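Local coordinates for protein 11S globulin subunit beta (Cucurbita maxima, PDB 2E9Q) that serves as a seed storage globulin, a double-cupin nutrient reservoir made as a precursor and laid down in the seed as amino-acid stock, at the interface of chains A and B. Sequence-based numbering; all coordinates share one arbitrary frame. Chains: chain A/B, 11S globulin subunit beta.

Contact 1: the interface of chains A and B. Residues chain A 416, 419; chain B 99, 103-105, 144.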
loop_
_atom_site.group_PDB
_atom_site.type_symbol
_atom_site.label_atom_id
_atom_site.label_comp_id
_atom_site.label_asym_id
_atom_site.label_seq_id
_atom_site.Cartn_x
_atom_site.Cartn_y
_atom_site.Cartn_z
ATOM N N GLN A 416 2.223 -26.884 13.166
ATOM C CA GLN A 416 2.809 -27.243 11.891
ATOM C C GLN A 416 3.303 -28.679 11.960
ATOM O O GLN A 416 3.148 -29.448 11.019
ATOM C CB GLN A 416 3.978 -26.300 11.574
ATOM C CG GLN A 416 3.875 -25.602 10.220
ATOM C CD GLN A 416 2.708 -24.626 10.133
ATOM O OE1 GLN A 416 2.407 -24.104 9.059
ATOM N NE2 GLN A 416 2.049 -24.371 11.260
ATOM N N MET A 419 0.459 -31.126 11.569
ATOM C CA MET A 419 -0.050 -31.201 10.204
ATOM C C MET A 419 0.769 -32.109 9.286
ATOM O O MET A 419 0.257 -32.647 8.309
ATOM C CB MET A 419 -0.083 -29.802 9.581
ATOM C CG MET A 419 -1.150 -28.879 10.138
ATOM S SD MET A 419 -2.772 -29.179 9.380
ATOM C CE MET A 419 -2.684 -28.062 7.963
ATOM N N ALA B 99 -0.199 -26.291 4.854
ATOM C CA ALA B 99 -1.026 -26.013 6.023
ATOM C C ALA B 99 -2.071 -24.893 5.971
ATOM O O ALA B 99 -3.263 -25.155 6.144
ATOM C CB ALA B 99 -0.119 -25.793 7.235
ATOM N N CYS B 103 -6.727 -23.048 9.326
ATOM C CA CYS B 103 -7.322 -24.194 8.659
ATOM C C CYS B 103 -6.742 -25.529 9.089
ATOM O O CYS B 103 -6.274 -26.305 8.251
ATOM C CB CYS B 103 -7.175 -24.057 7.149
ATOM S SG CYS B 103 -7.889 -22.527 6.485
ATOM N N ALA B 104 -6.765 -25.797 10.391
ATOM C CA ALA B 104 -6.265 -27.067 10.894
ATOM C C ALA B 104 -7.089 -28.157 10.204
ATOM O O ALA B 104 -8.156 -28.551 10.683
ATOM C CB ALA B 104 -6.433 -27.141 12.410
ATOM N N GLU B 105 -6.589 -28.611 9.058
ATOM C CA GLU B 105 -7.233 -29.645 8.256
ATOM C C GLU B 105 -6.771 -31.030 8.709
ATOM O O GLU B 105 -5.701 -31.498 8.323
ATOM C CB GLU B 105 -6.880 -29.439 6.780
ATOM C CG GLU B 105 -5.387 -29.205 6.549
ATOM C CD GLU B 105 -5.008 -29.116 5.082
ATOM O OE1 GLU B 105 -5.217 -30.105 4.359
ATOM O OE2 GLU B 105 -4.498 -28.061 4.653
ATOM N N SER B 144 3.966 -22.582 5.339
ATOM C CA SER B 144 4.986 -23.585 5.046
ATOM C C SER B 144 4.429 -24.622 4.090
ATOM O O SER B 144 3.245 -24.948 4.125
ATOM C CB SER B 144 5.469 -24.274 6.321
ATOM O OG SER B 144 4.447 -25.087 6.869
#

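Contact 2: the interface of chains A and B. Residues chain A 418-421, 440; chain B 124-126, 128.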
loop_
_atom_site.group_PDB
_atom_site.type_symbol
_atom_site.label_atom_id
_atom_site.label_comp_id
_atom_site.label_asym_id
_atom_site.label_seq_id
_atom_site.Cartn_x
_atom_site.Cartn_y
_atom_site.Cartn_z
ATOM N N ARG A 418 2.142 -31.088 13.793
ATOM C CA ARG A 418 0.978 -31.969 13.784
ATOM C C ARG A 418 0.426 -32.176 12.381
ATOM O O ARG A 418 -0.018 -33.268 12.036
ATOM C CB ARG A 418 -0.124 -31.387 14.674
ATOM C CG ARG A 418 0.235 -31.303 16.149
ATOM C CD ARG A 418 -0.379 -32.449 16.926
ATOM N NE ARG A 418 -0.092 -32.367 18.355
ATOM C CZ ARG A 418 -0.667 -33.135 19.276
ATOM N NH1 ARG A 418 -1.564 -34.044 18.921
ATOM N NH2 ARG A 418 -0.351 -32.989 20.553
ATOM N N MET A 419 0.459 -31.126 11.569
ATOM C CA MET A 419 -0.050 -31.201 10.204
ATOM C C MET A 419 0.769 -32.109 9.286
ATOM O O MET A 419 0.257 -32.647 8.309
ATOM C CB MET A 419 -0.083 -29.802 9.581
ATOM C CG MET A 419 -1.150 -28.879 10.138
ATOM S SD MET A 419 -2.772 -29.179 9.380
ATOM C CE MET A 419 -2.684 -28.062 7.963
ATOM N N LEU A 420 2.046 -32.269 9.594
ATOM C CA LEU A 420 2.917 -33.066 8.744
ATOM C C LEU A 420 2.841 -34.563 8.968
ATOM O O LEU A 420 2.888 -35.033 10.098
ATOM C CB LEU A 420 4.366 -32.602 8.919
ATOM C CG LEU A 420 4.661 -31.157 8.487
ATOM C CD1 LEU A 420 5.915 -30.640 9.179
ATOM C CD2 LEU A 420 4.797 -31.108 6.989
ATOM N N PRO A 421 2.723 -35.331 7.879
ATOM C CA PRO A 421 2.649 -36.792 7.943
ATOM C C PRO A 421 3.894 -37.323 8.639
ATOM O O PRO A 421 4.939 -36.670 8.616
ATOM C CB PRO A 421 2.609 -37.201 6.473
ATOM C CG PRO A 421 1.937 -36.036 5.814
ATOM C CD PRO A 421 2.580 -34.858 6.491
ATOM N N LYS A 440 5.887 -35.260 17.104
ATOM C CA LYS A 440 4.644 -34.544 16.806
ATOM C C LYS A 440 3.486 -34.692 17.782
ATOM O O LYS A 440 2.573 -33.867 17.769
ATOM C CB LYS A 440 4.144 -34.881 15.397
ATOM C CG LYS A 440 3.553 -36.255 15.234
ATOM C CD LYS A 440 3.053 -36.492 13.802
ATOM C CE LYS A 440 1.819 -35.673 13.460
ATOM N NZ LYS A 440 1.245 -36.087 12.135
ATOM N N GLN B 124 -2.557 -38.788 11.866
ATOM C CA GLN B 124 -3.412 -37.636 11.603
ATOM C C GLN B 124 -2.540 -36.559 10.952
ATOM O O GLN B 124 -1.493 -36.218 11.490
ATOM C CB GLN B 124 -4.007 -37.117 12.914
ATOM C CG GLN B 124 -5.108 -36.098 12.732
ATOM C CD GLN B 124 -5.957 -35.944 13.986
ATOM O OE1 GLN B 124 -5.487 -35.451 15.016
ATOM N NE2 GLN B 124 -7.214 -36.382 13.907
ATOM N N HIS B 125 -2.972 -36.030 9.807
ATOM C CA HIS B 125 -2.189 -35.018 9.097
ATOM C C HIS B 125 -2.982 -34.211 8.064
ATOM O O HIS B 125 -4.147 -34.487 7.784
ATOM C CB HIS B 125 -1.044 -35.697 8.364
ATOM C CG HIS B 125 -1.516 -36.634 7.303
ATOM N ND1 HIS B 125 -2.218 -36.204 6.201
ATOM C CD2 HIS B 125 -1.463 -37.982 7.213
ATOM C CE1 HIS B 125 -2.583 -37.245 5.478
ATOM N NE2 HIS B 125 -2.137 -38.337 6.069
ATOM N N GLN B 126 -2.293 -33.237 7.477
ATOM C CA GLN B 126 -2.813 -32.330 6.451
ATOM C C GLN B 126 -3.235 -33.075 5.199
ATOM O O GLN B 126 -2.795 -34.187 4.956
ATOM C CB GLN B 126 -1.716 -31.329 6.060
ATOM C CG GLN B 126 -0.471 -32.029 5.513
ATOM C CD GLN B 126 0.756 -31.128 5.383
ATOM O OE1 GLN B 126 1.884 -31.615 5.340
ATOM N NE2 GLN B 126 0.539 -29.822 5.309
ATOM N N ILE B 128 -3.289 -34.310 1.491
ATOM C CA ILE B 128 -2.187 -34.575 0.584
ATOM C C ILE B 128 -2.669 -34.121 -0.777
ATOM O O ILE B 128 -3.565 -34.727 -1.364
ATOM C CB ILE B 128 -1.832 -36.071 0.539
ATOM C CG1 ILE B 128 -1.287 -36.516 1.904
ATOM C CG2 ILE B 128 -0.817 -36.335 -0.566
ATOM C CD1 ILE B 128 0.024 -35.862 2.297
#

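Contact 1: the interface of chains A and B
A:Met419 pushes its thioether into chain B between B:Ala99 and B:Glu105, and no other residue of this patch buries more surface. The side chain leaves the helix with CG anti to the carbonyl carbon (chi1 -71°), then bends at both following torsions, which curls the chain and turns the terminal methyl toward the neighbouring subunit. That methyl does most of the touching. Its CE lies 3.3 Å from CA of B:Ala99, slightly tighter than ordinary van der Waals contact, and 3.5 Å from that residue's CB. Alanine suits this place because a one-carbon side chain lets the methyl come right up to the backbone.

From another direction, B:Glu105 brings its aliphatic portion rather than its carboxylate group. The two side chains cross at about a right angle, with CG of B:Glu105 3.3 Å from CE of A:Met419 and 3.9 Å from the sulfur SD. The carboxylate oxygen OE2 stands farther from CE, at 3.8 Å. Methionine fits a pocket of this mixed kind: it is unbranched, flexible and weakly polar. B:Ala104 and the carbonyl of B:Cys103 complete the wall more loosely.

One helical turn earlier, A:Gln416 supplies the polar edge. Its chain bends at chi2 (66°), and the amide oxygen OE1 accepts a hydrogen bond of 3.2 Å from the hydroxyl OG of B:Ser144. The donor lies in the carbonyl plane, on a lone pair, at a C=O...O angle of 108°. OE1 also rests 3.5 Å from CB of B:Ala99, so the polar edge borders the apolar one.

The patch joins the short helix 416-419, in the C-terminal cupin region of chain A, to loops of the N-terminal cupin region of chain B: the one between strands 93-98 and 107-109, and the residue just before strand 145-149.

Contact 2: the interface of chains A and B
A:Lys440 reaches B:Gln124 with CG set between its own backbone N and carbonyl carbon (chi1 73°) and a further bend at chi3, while B:Gln126 uses the same kind of first torsion (chi1 59°) and then runs extended past the end of helix 416-419. The side-chain amine NZ of A:Lys440 donates to the backbone oxygen of B:Gln124 at 2.8 Å, almost along the C=O axis. Within chain A it also donates to the carbonyl oxygens of A:Leu420, at 2.8 Å, and of A:Arg418, at 3.1 Å, approaching each from above the carbonyl plane. Lysine suits this place because a long arm ends in a group able to give several N-H bonds, here to two carbonyls at the end of helix 416-419 and one of a strand across the interface, whose partial negative charge would probably favour the cation. A methionine in its place would probably leave the oxygens of A:Arg418, A:Leu420 and B:Gln124 without this shared donor and set the helix end less firmly against chain B.

Beside this bridge, the backbone N-H of B:Gln126 gives a nearly straight bond (171° at H) to the oxygen of A:Met419, at 2.7 Å and on a lone pair. The extended backbone of chain B thus both accepts and donates as it passes the helix end. CB of B:Gln126 also packs at 3.9 Å against CE of A:Met419, the two side chains crossing. Farther out, the amide oxygen OE1 of B:Gln126 meets CD of A:Pro421 and CD2 of A:Leu420, the side chains of A:Leu420 and B:Gln126 lying side by side and pointing the same way.

A:Pro421 gives a rigid, apolar ring with no N-H to satisfy, fit to lie against B:His125 and, more lightly, B:Ile128. Its CG stands over the face of the B:His125 imidazole, nearest the ring atom CG at 3.8 Å.

Contact 1 and contact 2 are neighbouring patches of one interface, the centres of their C-alpha atoms about 7 Å apart. They share A:Met419, whose side chain carries contact 1 and also touches contact 2, where its backbone oxygen takes the bond, so that helix 416-419 sits against several stretches of chain B at once. Contact 2 adds helix 433-441 of chain A and strand 123-125 of chain B. C-terminal elements of one subunit meet N-terminal elements of the next, so the interface is not an exact two-fold but head-to-tail, an arrangement that fits the three-copy assembly and from which the mature hexamer would be built.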